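Putative sugar ABC transporter (Yersinia enterocolitica subsp. enterocolitica 8081, PDB 5ULB) probably serves as the periplasmic sugar-binding component of an ABC importer for methylthioribose, and binds the seleno analogue of that sugar. Local coordinates at residues G100-T108 with N269-I277; H16-N27 with Y76-R85. All coordinates share one frame; numbering follows the deposited sequence.

Both contacts belong to the same parallel stretch of the mixed sheet of this periplasmic binding protein, with centres about 8 Å apart. Along the chain they follow in series: interaction 2 pairs strands 21-26 and 78-82, and interaction 1 then lays helix 262-278 against strand 102-106. Strands 78-82 and 102-106 are neighbours, joined by backbone contacts such as A102 O to I79 N, so the three strands 21-26, 78-82 and 102-106 stand consecutively in the sheet. The C-terminal ends of strands 78-82 and 102-106 lead to the sugar site, where Q83 from interaction 2 and F106 and D107 from interaction 1 line the pocket.

Interaction 1 (G100-T108 with N269-I277); sequences GIAVSVFDT and NLRLVAKKI
K276 and A102 meet where helix 262-278 packs on strand 102-106, a helix-on-sheet layer of the alpha/beta periplasmic binding protein fold. The two segments run nearly antiparallel, at 157°, their axes 7.4 Å apart at closest approach. The K276 side chain begins over the strand, its CB 3.8 Å from A102 CB, then runs past the backbone of V103. CD passes V103 O, and CE comes within 3.2 Å of V103 O, a buried carbonyl oxygen without a hydrogen-bond partner. A bend at chi4 (-61°) turns NZ off to T282 OG1, G116 O and T118 OG1, its hydrogen-bond partners. V273 and I277 complete the apolar part: I277 CG1 reaches A102 CB at 3.7 Å, while V273 straddles two strand residues, with CG1 near A102 CB and CG2 facing the backbone N and CB of S104. V103 points the other way, onto helix 89-98, so the strand is covered on both faces. Nearer the sugar site, L272 CD1 packs beside S104 OG. F106 carries the strand into the pocket, its ring close to the bound sugar, and N269 ND2 lies near its CB while donating to I265 O. The S104 CB faces the helix, and chi1 of -176° sets OG beside its own carbonyl carbon, where it donates to N269 OD1 at 2.8 Å, tilted from the plane of that carbonyl.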
ATOM      1  N   GLY A 100      -5.956 -20.818  16.459  1.00 20.50           N
ATOM      2  CA  GLY A 100      -5.574 -20.001  17.584  1.00 20.00           C
ATOM      3  C   GLY A 100      -4.482 -19.013  17.312  1.00 17.79           C
ATOM      4  O   GLY A 100      -3.827 -18.584  18.271  1.00 21.46           O
ATOM      5  N   ILE A 101      -4.344 -18.614  16.054  1.00 14.27           N
ATOM      6  CA  ILE A 101      -3.262 -17.693  15.645  1.00 13.23           C
ATOM      7  C   ILE A 101      -3.904 -16.283  15.470  1.00 12.71           C
ATOM      8  O   ILE A 101      -4.916 -16.147  14.784  1.00 14.20           O
ATOM      9  CB  ILE A 101      -2.639 -18.206  14.363  1.00 12.63           C
ATOM     10  CG1 ILE A 101      -1.973 -19.617  14.584  1.00 15.16           C
ATOM     11  CG2 ILE A 101      -1.597 -17.212  13.792  1.00 12.64           C
ATOM     12  CD1 ILE A 101      -1.501 -20.204  13.265  1.00 16.71           C
ATOM     13  N   ALA A 102      -3.329 -15.316  16.105  1.00 12.67           N
ATOM     14  CA  ALA A 102      -3.812 -13.922  15.955  1.00 11.76           C
ATOM     15  C   ALA A 102      -3.583 -13.449  14.517  1.00 12.12           C
ATOM     16  O   ALA A 102      -2.534 -13.759  13.907  1.00 12.20           O
ATOM     17  CB  ALA A 102      -3.042 -13.001  16.908  1.00 12.59           C
ATOM     18  N   VAL A 103      -4.559 -12.643  13.963  1.00 10.69           N
ATOM     19  CA  VAL A 103      -4.443 -12.309  12.571  1.00 10.61           C
ATOM     20  C   VAL A 103      -5.010 -10.918  12.276  1.00 10.68           C
ATOM     21  O   VAL A 103      -6.125 -10.590  12.755  1.00 11.91           O
ATOM     22  CB  VAL A 103      -5.039 -13.390  11.652  1.00 12.93           C
ATOM     23  CG1 VAL A 103      -6.467 -13.769  12.077  1.00 13.59           C
ATOM     24  CG2 VAL A 103      -4.924 -13.068  10.179  1.00 13.38           C
ATOM     25  N   SER A 104      -4.277 -10.165  11.461  1.00 10.60           N
ATOM     26  CA  SER A 104      -4.774  -8.954  10.862  1.00  9.98           C
ATOM     27  C   SER A 104      -4.447  -9.054   9.358  1.00 10.13           C
ATOM     28  O   SER A 104      -3.400  -9.614   8.984  1.00 11.96           O
ATOM     29  CB  SER A 104      -4.130  -7.712  11.476  1.00 11.92           C
ATOM     30  OG  SER A 104      -4.644  -6.513  10.997  1.00 14.19           O
ATOM     31  N   VAL A 105      -5.298  -8.463   8.488  1.00  9.28           N
ATOM     32  CA  VAL A 105      -5.084  -8.492   7.119  1.00  9.50           C
ATOM     33  C   VAL A 105      -5.182  -7.090   6.536  1.00 10.02           C
ATOM     34  O   VAL A 105      -5.831  -6.210   7.083  1.00 11.78           O
ATOM     35  CB  VAL A 105      -5.960  -9.474   6.347  1.00 11.00           C
ATOM     36  CG1 VAL A 105      -5.793 -10.916   6.922  1.00 11.61           C
ATOM     37  CG2 VAL A 105      -7.419  -9.065   6.334  1.00 12.91           C
ATOM     38  N   PHE A 106      -4.461  -6.897   5.419  1.00  9.46           N
ATOM     39  CA  PHE A 106      -4.424  -5.625   4.693  1.00  7.92           C
ATOM     40  C   PHE A 106      -4.743  -5.883   3.229  1.00  9.59           C
ATOM     41  O   PHE A 106      -4.157  -6.793   2.623  1.00 10.28           O
ATOM     42  CB  PHE A 106      -3.086  -4.959   4.826  1.00  9.86           C
ATOM     43  CG  PHE A 106      -2.959  -3.687   4.021  1.00  9.84           C
ATOM     44  CD1 PHE A 106      -3.755  -2.555   4.299  1.00  9.81           C
ATOM     45  CD2 PHE A 106      -2.135  -3.631   2.970  1.00 10.80           C
ATOM     46  CE1 PHE A 106      -3.672  -1.463   3.478  1.00 10.43           C
ATOM     47  CE2 PHE A 106      -2.067  -2.499   2.175  1.00 11.19           C
ATOM     48  CZ  PHE A 106      -2.877  -1.420   2.360  1.00 11.22           C
ATOM     49  N   ASP A 107      -5.670  -5.148   2.636  1.00 10.04           N
ATOM     50  CA  ASP A 107      -6.014  -5.274   1.223  1.00  9.49           C
ATOM     51  C   ASP A 107      -6.287  -6.706   0.818  1.00 11.24           C
ATOM     52  O   ASP A 107      -5.908  -7.090  -0.311  1.00 12.41           O
ATOM     53  CB  ASP A 107      -4.865  -4.681   0.361  1.00 11.21           C
ATOM     54  CG  ASP A 107      -4.991  -3.200   0.158  1.00 14.89           C
ATOM     55  OD1 ASP A 107      -6.000  -2.567   0.569  1.00 16.23           O
ATOM     56  OD2 ASP A 107      -4.012  -2.660  -0.510  1.00 18.95           O
ATOM     57  N   THR A 108      -7.013  -7.396   1.660  1.00 10.85           N
ATOM     58  CA  THR A 108      -7.286  -8.811   1.467  1.00 10.49           C
ATOM     59  C   THR A 108      -8.771  -9.046   1.321  1.00 12.09           C
ATOM     60  O   THR A 108      -9.575  -8.408   1.989  1.00 16.08           O
ATOM     61  CB  THR A 108      -6.642  -9.632   2.631  1.00 10.72           C
ATOM     62  OG1 THR A 108      -5.221  -9.492   2.522  1.00 10.82           O
ATOM     63  CG2 THR A 108      -6.997 -11.098   2.628  1.00 11.58           C
ATOM     64  N   ASN A 269      -0.651  -2.827  11.328  1.00 10.01           N
ATOM     65  CA  ASN A 269      -1.023  -4.259  11.356  1.00 10.17           C
ATOM     66  C   ASN A 269      -0.278  -5.036  12.419  1.00  9.82           C
ATOM     67  O   ASN A 269      -0.899  -5.906  13.043  1.00 11.47           O
ATOM     68  CB  ASN A 269      -0.862  -4.845   9.926  1.00 11.88           C
ATOM     69  CG  ASN A 269      -2.075  -4.533   9.048  1.00 10.46           C
ATOM     70  OD1 ASN A 269      -3.036  -5.347   9.063  1.00 12.96           O
ATOM     71  ND2 ASN A 269      -2.126  -3.398   8.350  1.00 11.49           N
ATOM     72  N   LEU A 270       0.967  -4.745  12.652  1.00  9.54           N
ATOM     73  CA  LEU A 270       1.699  -5.386  13.756  1.00 10.42           C
ATOM     74  C   LEU A 270       1.070  -5.027  15.080  1.00 10.03           C
ATOM     75  O   LEU A 270       0.926  -5.876  15.937  1.00 11.25           O
ATOM     76  CB  LEU A 270       3.216  -5.054  13.619  1.00 11.80           C
ATOM     77  CG  LEU A 270       4.160  -5.869  14.455  1.00 13.72           C
ATOM     78  CD1 LEU A 270       4.188  -5.466  15.914  1.00 16.56           C
ATOM     79  CD2 LEU A 270       4.063  -7.328  14.256  1.00 15.95           C
ATOM     80  N   ARG A 271       0.811  -3.722  15.306  1.00 10.12           N
ATOM     81  CA  ARG A 271       0.188  -3.286  16.565  1.00 10.18           C
ATOM     82  C   ARG A 271      -1.100  -4.075  16.832  1.00 10.10           C
ATOM     83  O   ARG A 271      -1.399  -4.487  17.963  1.00 11.01           O
ATOM     84  CB  ARG A 271      -0.139  -1.783  16.537  1.00 10.67           C
ATOM     85  CG  ARG A 271       1.041  -0.897  16.450  1.00 12.84           C
ATOM     86  CD  ARG A 271       0.563   0.564  16.424  1.00 14.11           C
ATOM     87  NE  ARG A 271       1.646   1.468  16.077  1.00 17.93           N
ATOM     88  CZ  ARG A 271       1.493   2.768  15.835  1.00 18.89           C
ATOM     89  NH1 ARG A 271       0.316   3.316  15.904  1.00 17.92           N
ATOM     90  NH2 ARG A 271       2.517   3.510  15.547  1.00 27.41           N
ATOM     91  N   LEU A 272      -1.932  -4.245  15.797  1.00 10.16           N
ATOM     92  CA  LEU A 272      -3.169  -4.998  15.920  1.00 10.30           C
ATOM     93  C   LEU A 272      -2.958  -6.448  16.354  1.00 11.53           C
ATOM     94  O   LEU A 272      -3.619  -6.926  17.223  1.00 12.04           O
ATOM     95  CB  LEU A 272      -4.007  -4.899  14.625  1.00  9.30           C
ATOM     96  CG  LEU A 272      -4.647  -3.518  14.382  1.00 11.00           C
ATOM     97  CD1 LEU A 272      -4.991  -3.361  12.909  1.00 12.53           C
ATOM     98  CD2 LEU A 272      -5.895  -3.437  15.240  1.00 12.67           C
ATOM     99  N   VAL A 273      -1.976  -7.100  15.693  1.00 10.55           N
ATOM    100  CA  VAL A 273      -1.653  -8.471  16.127  1.00 11.22           C
ATOM    101  C   VAL A 273      -1.111  -8.538  17.513  1.00 11.02           C
ATOM    102  O   VAL A 273      -1.462  -9.432  18.281  1.00 11.17           O
ATOM    103  CB  VAL A 273      -0.731  -9.104  15.084  1.00 12.46           C
ATOM    104  CG1 VAL A 273      -0.195 -10.431  15.561  1.00 15.97           C
ATOM    105  CG2 VAL A 273      -1.446  -9.316  13.810  1.00 12.77           C
ATOM    106  N   ALA A 274      -0.260  -7.575  17.921  1.00 10.19           N
ATOM    107  CA  ALA A 274       0.196  -7.522  19.264  1.00 10.63           C
ATOM    108  C   ALA A 274      -0.934  -7.437  20.302  1.00 10.76           C
ATOM    109  O   ALA A 274      -0.928  -8.132  21.303  1.00 12.04           O
ATOM    110  CB  ALA A 274       1.156  -6.381  19.438  1.00 12.10           C
ATOM    111  N   LYS A 275      -1.886  -6.542  20.036  1.00 10.72           N
ATOM    112  CA  LYS A 275      -3.052  -6.420  20.940  1.00 11.14           C
ATOM    113  C   LYS A 275      -3.831  -7.728  20.959  1.00 10.74           C
ATOM    114  O   LYS A 275      -4.331  -8.083  22.051  1.00 12.47           O
ATOM    115  CB  LYS A 275      -3.903  -5.249  20.473  1.00 11.45           C
ATOM    116  CG  LYS A 275      -3.311  -3.900  20.744  1.00 14.03           C
ATOM    117  CD  LYS A 275      -4.182  -2.734  20.276  1.00 16.03           C
ATOM    118  CE  LYS A 275      -5.513  -2.626  20.981  1.00 20.69           C
ATOM    119  NZ  LYS A 275      -5.388  -2.133  22.284  1.00 21.97           N
ATOM    120  N   LYS A 276      -4.068  -8.353  19.815  1.00 11.11           N
ATOM    121  CA  LYS A 276      -4.798  -9.606  19.814  1.00 10.76           C
ATOM    122  C   LYS A 276      -4.085 -10.664  20.657  1.00 13.25           C
ATOM    123  O   LYS A 276      -4.725 -11.359  21.461  1.00 14.54           O
ATOM    124  CB  LYS A 276      -4.959 -10.127  18.398  1.00 11.85           C
ATOM    125  CG  LYS A 276      -5.913  -9.227  17.539  1.00 11.58           C
ATOM    126  CD  LYS A 276      -5.797  -9.518  16.069  1.00 12.43           C
ATOM    127  CE  LYS A 276      -6.537  -8.507  15.164  1.00 12.40           C
ATOM    128  NZ  LYS A 276      -7.988  -8.504  15.466  1.00 12.26           N
ATOM    129  N   ILE A 277      -2.735 -10.767  20.526  1.00 12.06           N
ATOM    130  CA  ILE A 277      -2.005 -11.768  21.329  1.00 11.96           C
ATOM    131  C   ILE A 277      -2.179 -11.438  22.802  1.00 12.24           C
ATOM    132  O   ILE A 277      -2.305 -12.322  23.629  1.00 15.31           O
ATOM    133  CB  ILE A 277      -0.543 -11.760  20.885  1.00 12.39           C
ATOM    134  CG1 ILE A 277      -0.433 -12.392  19.478  1.00 13.65           C
ATOM    135  CG2 ILE A 277       0.300 -12.637  21.795  1.00 15.80           C
ATOM    136  CD1 ILE A 277       0.910 -12.191  18.764  1.00 15.79           C
TER

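Interaction 2 (H16-N27 with Y76-R85)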
ATOM      1  N   HIS A  16       5.090 -15.972  27.679  1.00 22.76           N
ATOM      2  CA  HIS A  16       5.379 -16.740  26.469  1.00 23.86           C
ATOM      3  C   HIS A  16       6.740 -17.413  26.484  1.00 26.18           C
ATOM      4  O   HIS A  16       7.685 -16.780  26.930  1.00 27.24           O
ATOM      5  CB  HIS A  16       5.243 -15.798  25.274  1.00 24.42           C
ATOM      6  CG  HIS A  16       5.200 -16.501  23.966  1.00 20.91           C
ATOM      7  ND1 HIS A  16       6.322 -16.723  23.211  1.00 22.34           N
ATOM      8  CD2 HIS A  16       4.190 -17.086  23.299  1.00 28.55           C
ATOM      9  CE1 HIS A  16       6.000 -17.372  22.092  1.00 25.92           C
ATOM     10  NE2 HIS A  16       4.699 -17.599  22.117  1.00 28.48           N
ATOM     11  N   GLN A  17       6.818 -18.691  26.017  1.00 29.50           N
ATOM     12  CA  GLN A  17       8.149 -19.431  25.888  1.00 35.24           C
ATOM     13  C   GLN A  17       8.903 -18.910  24.676  1.00 27.49           C
ATOM     14  O   GLN A  17       8.558 -19.201  23.569  1.00 35.56           O
ATOM     15  CB  GLN A  17       8.002 -20.973  25.698  1.00 40.69           C
ATOM     16  CG  GLN A  17       7.763 -21.845  26.940  1.00 66.12           C
ATOM     17  CD  GLN A  17       8.425 -23.299  26.892  1.00 74.56           C
ATOM     18  OE1 GLN A  17       8.177 -24.120  25.992  1.00 83.29           O
ATOM     19  NE2 GLN A  17       9.275 -23.589  27.881  1.00 84.63           N
ATOM     20  N   GLY A  18       9.928 -18.088  24.863  1.00 21.93           N
ATOM     21  CA  GLY A  18      10.724 -17.580  23.777  1.00 23.00           C
ATOM     22  C   GLY A  18      10.029 -16.381  23.119  1.00 19.72           C
ATOM     23  O   GLY A  18       8.982 -15.890  23.618  1.00 18.57           O
ATOM     24  N   GLN A  19      10.613 -15.866  22.041  1.00 17.12           N
ATOM     25  CA  GLN A  19      10.084 -14.718  21.354  1.00 15.65           C
ATOM     26  C   GLN A  19       8.716 -15.050  20.778  1.00 13.44           C
ATOM     27  O   GLN A  19       8.442 -16.130  20.252  1.00 15.31           O
ATOM     28  CB  GLN A  19      10.961 -14.187  20.145  1.00 19.37           C
ATOM     29  CG  GLN A  19      12.236 -13.603  20.532  1.00 23.89           C
ATOM     30  CD  GLN A  19      12.787 -13.065  19.225  1.00 22.32           C
ATOM     31  OE1 GLN A  19      13.252 -13.885  18.454  1.00 23.84           O
ATOM     32  NE2 GLN A  19      12.702 -11.754  18.966  1.00 25.66           N
ATOM     33  N   ILE A  20       7.842 -14.032  20.831  1.00 13.05           N
ATOM     34  CA  ILE A  20       6.627 -14.051  20.006  1.00 12.18           C
ATOM     35  C   ILE A  20       7.069 -14.029  18.540  1.00 11.56           C
ATOM     36  O   ILE A  20       7.926 -13.224  18.178  1.00 14.33           O
ATOM     37  CB  ILE A  20       5.751 -12.875  20.378  1.00 14.00           C
ATOM     38  CG1 ILE A  20       5.184 -12.971  21.817  1.00 21.72           C
ATOM     39  CG2 ILE A  20       4.654 -12.635  19.341  1.00 15.55           C
ATOM     40  CD1 ILE A  20       4.202 -13.965  21.994  1.00 24.94           C
ATOM     41  N   LYS A  21       6.451 -14.887  17.715  1.00 11.78           N
ATOM     42  CA  LYS A  21       6.830 -14.998  16.307  1.00 11.66           C
ATOM     43  C   LYS A  21       5.654 -14.637  15.414  1.00 10.51           C
ATOM     44  O   LYS A  21       4.537 -15.192  15.604  1.00 11.31           O
ATOM     45  CB  LYS A  21       7.359 -16.402  16.012  1.00 16.81           C
ATOM     46  CG  LYS A  21       8.453 -16.811  16.958  1.00 20.99           C
ATOM     47  CD  LYS A  21       8.878 -18.250  16.965  1.00 27.18           C
ATOM     48  CE  LYS A  21       9.977 -18.379  18.036  1.00 37.95           C
ATOM     49  NZ  LYS A  21       9.490 -18.376  19.460  1.00 34.82           N
ATOM     50  N   ILE A  22       5.901 -13.758  14.446  1.00 10.96           N
ATOM     51  CA  ILE A  22       4.909 -13.274  13.519  1.00 10.52           C
ATOM     52  C   ILE A  22       5.347 -13.611  12.077  1.00 10.23           C
ATOM     53  O   ILE A  22       6.517 -13.372  11.731  1.00 12.67           O
ATOM     54  CB  ILE A  22       4.740 -11.738  13.627  1.00 11.04           C
ATOM     55  CG1 ILE A  22       4.525 -11.321  15.071  1.00 12.74           C
ATOM     56  CG2 ILE A  22       3.640 -11.233  12.721  1.00 12.44           C
ATOM     57  CD1 ILE A  22       3.351 -11.817  15.810  1.00 14.10           C
ATOM     58  N   ALA A  23       4.425 -14.126  11.300  1.00 10.10           N
ATOM     59  CA  ALA A  23       4.677 -14.354   9.851  1.00  9.72           C
ATOM     60  C   ALA A  23       3.898 -13.275   9.073  1.00 10.66           C
ATOM     61  O   ALA A  23       2.679 -13.099   9.327  1.00 11.73           O
ATOM     62  CB  ALA A  23       4.280 -15.731   9.448  1.00 12.01           C
ATOM     63  N   VAL A  24       4.546 -12.655   8.120  1.00  9.63           N
ATOM     64  CA  VAL A  24       3.884 -11.726   7.207  1.00  9.51           C
ATOM     65  C   VAL A  24       3.953 -12.286   5.796  1.00 10.13           C
ATOM     66  O   VAL A  24       5.086 -12.599   5.315  1.00 11.69           O
ATOM     67  CB  VAL A  24       4.567 -10.354   7.273  1.00 12.58           C
ATOM     68  CG1 VAL A  24       3.899  -9.344   6.367  1.00 13.47           C
ATOM     69  CG2 VAL A  24       4.696  -9.894   8.705  1.00 16.81           C
ATOM     70  N   ILE A  25       2.846 -12.472   5.125  1.00 10.43           N
ATOM     71  CA  ILE A  25       2.795 -13.018   3.765  1.00  9.50           C
ATOM     72  C   ILE A  25       2.089 -11.957   2.937  1.00  8.23           C
ATOM     73  O   ILE A  25       0.912 -11.639   3.179  1.00  9.74           O
ATOM     74  CB  ILE A  25       2.124 -14.377   3.703  1.00 10.92           C
ATOM     75  CG1 ILE A  25       2.695 -15.392   4.685  1.00 13.08           C
ATOM     76  CG2 ILE A  25       2.307 -14.889   2.252  1.00 11.58           C
ATOM     77  CD1 ILE A  25       2.049 -15.448   6.020  1.00 13.68           C
ATOM     78  N   ARG A  26       2.778 -11.488   1.901  1.00  9.04           N
ATOM     79  CA  ARG A  26       2.275 -10.427   1.029  1.00  8.40           C
ATOM     80  C   ARG A  26       2.266 -10.973  -0.404  1.00 10.15           C
ATOM     81  O   ARG A  26       3.267 -11.518  -0.908  1.00  9.69           O
ATOM     82  CB  ARG A  26       3.002  -9.124   1.184  1.00  9.27           C
ATOM     83  CG  ARG A  26       2.600  -8.005   0.245  1.00  9.83           C
ATOM     84  CD  ARG A  26       2.951  -6.656   0.833  1.00 10.30           C
ATOM     85  NE  ARG A  26       2.852  -5.621  -0.159  1.00 11.20           N
ATOM     86  CZ  ARG A  26       2.336  -4.392   0.036  1.00 10.51           C
ATOM     87  NH1 ARG A  26       1.497  -4.114   1.051  1.00 11.62           N
ATOM     88  NH2 ARG A  26       2.467  -3.524  -0.924  1.00 11.86           N
ATOM     89  N   ASN A  27       1.137 -10.773  -1.127  1.00  9.98           N
ATOM     90  CA  ASN A  27       0.927 -11.328  -2.440  1.00  9.83           C
ATOM     91  C   ASN A  27       1.435 -10.478  -3.591  1.00 10.35           C
ATOM     92  O   ASN A  27       0.704 -10.271  -4.564  1.00 10.99           O
ATOM     93  CB  ASN A  27      -0.563 -11.642  -2.605  1.00 11.00           C
ATOM     94  CG  ASN A  27      -0.892 -12.574  -3.718  1.00 12.37           C
ATOM     95  OD1 ASN A  27      -0.089 -13.421  -4.138  1.00 12.64           O
ATOM     96  ND2 ASN A  27      -2.170 -12.527  -4.153  1.00 14.59           N
ATOM     97  N   TYR A  76       3.073 -20.174  14.181  1.00 14.16           N
ATOM     98  CA  TYR A  76       3.344 -18.769  14.494  1.00 11.89           C
ATOM     99  C   TYR A  76       2.321 -18.260  15.508  1.00 11.95           C
ATOM    100  O   TYR A  76       1.169 -18.717  15.514  1.00 14.10           O
ATOM    101  CB  TYR A  76       3.348 -17.945  13.229  1.00 12.02           C
ATOM    102  CG  TYR A  76       4.610 -18.003  12.431  1.00 11.31           C
ATOM    103  CD1 TYR A  76       4.814 -18.972  11.483  1.00 12.84           C
ATOM    104  CD2 TYR A  76       5.604 -17.083  12.605  1.00 13.15           C
ATOM    105  CE1 TYR A  76       5.986 -19.058  10.740  1.00 13.88           C
ATOM    106  CE2 TYR A  76       6.798 -17.133  11.904  1.00 13.48           C
ATOM    107  CZ  TYR A  76       6.951 -18.132  10.936  1.00 13.21           C
ATOM    108  OH  TYR A  76       8.135 -18.192  10.182  1.00 15.48           O
ATOM    109  N   ASP A  77       2.735 -17.257  16.314  1.00 11.65           N
ATOM    110  CA  ASP A  77       1.799 -16.644  17.248  1.00 11.68           C
ATOM    111  C   ASP A  77       0.838 -15.678  16.540  1.00 11.57           C
ATOM    112  O   ASP A  77      -0.315 -15.544  16.998  1.00 12.94           O
ATOM    113  CB  ASP A  77       2.605 -15.875  18.261  1.00 12.12           C
ATOM    114  CG  ASP A  77       3.445 -16.807  19.120  1.00 15.28           C
ATOM    115  OD1 ASP A  77       2.912 -17.653  19.876  1.00 20.23           O
ATOM    116  OD2 ASP A  77       4.691 -16.777  18.906  1.00 15.83           O
ATOM    117  N   GLY A  78       1.274 -15.078  15.460  1.00 11.07           N
ATOM    118  CA  GLY A  78       0.413 -14.227  14.686  1.00 10.77           C
ATOM    119  C   GLY A  78       0.776 -14.221  13.263  1.00 10.77           C
ATOM    120  O   GLY A  78       1.956 -14.572  12.893  1.00 10.62           O
ATOM    121  N   ILE A  79      -0.164 -13.867  12.388  1.00  9.85           N
ATOM    122  CA  ILE A  79       0.001 -13.791  10.952  1.00 10.07           C
ATOM    123  C   ILE A  79      -0.573 -12.483  10.453  1.00  9.74           C
ATOM    124  O   ILE A  79      -1.658 -12.081  10.908  1.00 11.64           O
ATOM    125  CB  ILE A  79      -0.628 -14.996  10.253  1.00 10.09           C
ATOM    126  CG1 ILE A  79       0.138 -16.296  10.539  1.00 11.49           C
ATOM    127  CG2 ILE A  79      -0.735 -14.773   8.729  1.00 11.33           C
ATOM    128  CD1 ILE A  79      -0.449 -17.578  10.054  1.00 14.37           C
ATOM    129  N   ILE A  80       0.127 -11.853   9.559  1.00  9.14           N
ATOM    130  CA  ILE A  80      -0.374 -10.704   8.785  1.00  9.67           C
ATOM    131  C   ILE A  80      -0.412 -11.097   7.352  1.00  9.46           C
ATOM    132  O   ILE A  80       0.607 -11.536   6.808  1.00 10.26           O
ATOM    133  CB  ILE A  80       0.493  -9.440   9.015  1.00  9.77           C
ATOM    134  CG1 ILE A  80       0.415  -8.993  10.491  1.00 10.84           C
ATOM    135  CG2 ILE A  80       0.062  -8.275   8.109  1.00 10.16           C
ATOM    136  CD1 ILE A  80       1.521  -8.015  10.851  1.00 12.76           C
ATOM    137  N   LEU A  81      -1.576 -10.902   6.649  1.00  9.16           N
ATOM    138  CA  LEU A  81      -1.668 -11.066   5.223  1.00  9.20           C
ATOM    139  C   LEU A  81      -1.809  -9.750   4.534  1.00  8.80           C
ATOM    140  O   LEU A  81      -2.447  -8.838   5.062  1.00 10.65           O
ATOM    141  CB  LEU A  81      -2.844 -11.939   4.838  1.00 10.21           C
ATOM    142  CG  LEU A  81      -2.999 -13.331   5.491  1.00 10.89           C
ATOM    143  CD1 LEU A  81      -4.130 -14.090   4.898  1.00 13.39           C
ATOM    144  CD2 LEU A  81      -1.652 -14.063   5.381  1.00 12.25           C
ATOM    145  N   SER A  82      -1.295  -9.664   3.296  1.00  8.22           N
ATOM    146  CA  SER A  82      -1.446  -8.467   2.494  1.00  8.15           C
ATOM    147  C   SER A  82      -1.718  -8.868   1.053  1.00  9.68           C
ATOM    148  O   SER A  82      -0.986  -9.709   0.494  1.00  9.75           O
ATOM    149  CB  SER A  82      -0.193  -7.633   2.643  1.00  9.42           C
ATOM    150  OG  SER A  82      -0.224  -6.370   2.018  1.00 11.49           O
ATOM    151  N   GLN A  83      -2.763  -8.287   0.440  1.00  8.73           N
ATOM    152  CA  GLN A  83      -3.145  -8.553  -0.911  1.00  8.99           C
ATOM    153  C   GLN A  83      -3.577  -9.985  -1.190  1.00 10.93           C
ATOM    154  O   GLN A  83      -3.536 -10.470  -2.322  1.00 11.65           O
ATOM    155  CB  GLN A  83      -2.110  -8.090  -1.973  1.00 10.44           C
ATOM    156  CG  GLN A  83      -1.976  -6.521  -2.121  1.00 12.25           C
ATOM    157  CD  GLN A  83      -1.137  -5.895  -1.136  1.00 12.84           C
ATOM    158  OE1 GLN A  83      -0.268  -6.559  -0.567  1.00 12.57           O
ATOM    159  NE2 GLN A  83      -1.354  -4.620  -0.850  1.00 17.91           N
ATOM    160  N   GLY A  84      -4.120 -10.656  -0.163  1.00 10.98           N
ATOM    161  CA  GLY A  84      -4.767 -11.978  -0.401  1.00 11.43           C
ATOM    162  C   GLY A  84      -6.004 -11.819  -1.242  1.00 11.87           C
ATOM    163  O   GLY A  84      -6.798 -10.895  -1.018  1.00 12.63           O
ATOM    164  N   ARG A  85      -6.168 -12.695  -2.225  1.00 11.69           N
ATOM    165  CA  ARG A  85      -7.248 -12.570  -3.193  1.00 12.73           C
ATOM    166  C   ARG A  85      -8.367 -13.578  -2.936  1.00 12.88           C
ATOM    167  O   ARG A  85      -8.217 -14.587  -2.222  1.00 13.73           O
ATOM    168  CB  ARG A  85      -6.704 -12.689  -4.632  1.00 13.28           C
ATOM    169  CG  ARG A  85      -5.783 -11.584  -5.001  1.00 15.70           C
ATOM    170  CD  ARG A  85      -5.230 -11.673  -6.450  1.00 24.11           C
ATOM    171  NE  ARG A  85      -6.264 -11.978  -7.377  1.00 31.08           N
ATOM    172  CZ  ARG A  85      -6.057 -12.009  -8.618  1.00 36.29           C
ATOM    173  NH1 ARG A  85      -7.086 -12.292  -9.437  1.00 37.32           N
ATOM    174  NH2 ARG A  85      -4.798 -11.843  -8.993  1.00 53.60           N
TER
HETATM  175  O   HOH W   1       6.166 -19.011  19.333  1.00 34.23           O
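A23 sits over the Y76 ring at one end of a parallel strand pair, 21-26 beside 78-82, in the Rossmann-like sheet of a periplasmic binding protein. Its CB lies 3.6 Å from the centroid of Y76, nearly on the ring normal, a CH-pi contact. Backbone bonds from A23 N, I25 N and N27 N to the carbonyls of G78, I80 and S82, and back from I80 N and S82 N to A23 O and I25 O, join the strands, whose axes lie 16° apart. Where the pairing begins, K21 O accepts from both D77 N, at 2.8 Å, and G78 N. The carboxylate of D77 folds back in return: OD2 takes the K21 N-H through its anti lone pair, and OD1 is met by H16 NE2 at 2.9 Å from above the carboxylate plane. A water also donates to OD2. H16 is itself positioned by its second nitrogen, since ND1 donates to G18 O almost in the ring plane, while I20 CD1 covers one ring face.

Along the sheet, V24 packs on F37 and V41 of helix 32-48, and I80, on the same face, meets V273 of helix 262-278. On the other face I25 and L81 pack on F64 and V68 of helix 61-73; I79, on that same face, meets I25 CD1 through CG2 and touches I101. The pocket end is polar. R26, extended from CG to NE, hands NH1 to S82 OG at 3.0 Å, and Q83 OE1 lies over one guanidinium face. NH2 and NE are held in turn by N33 and T34. Q83 NE2 makes a weak hydrogen bond to O4 of the bound sugar, and behind it S82 OG donates to Q83 OE1 at 2.6 Å, from above the plane of that carbonyl.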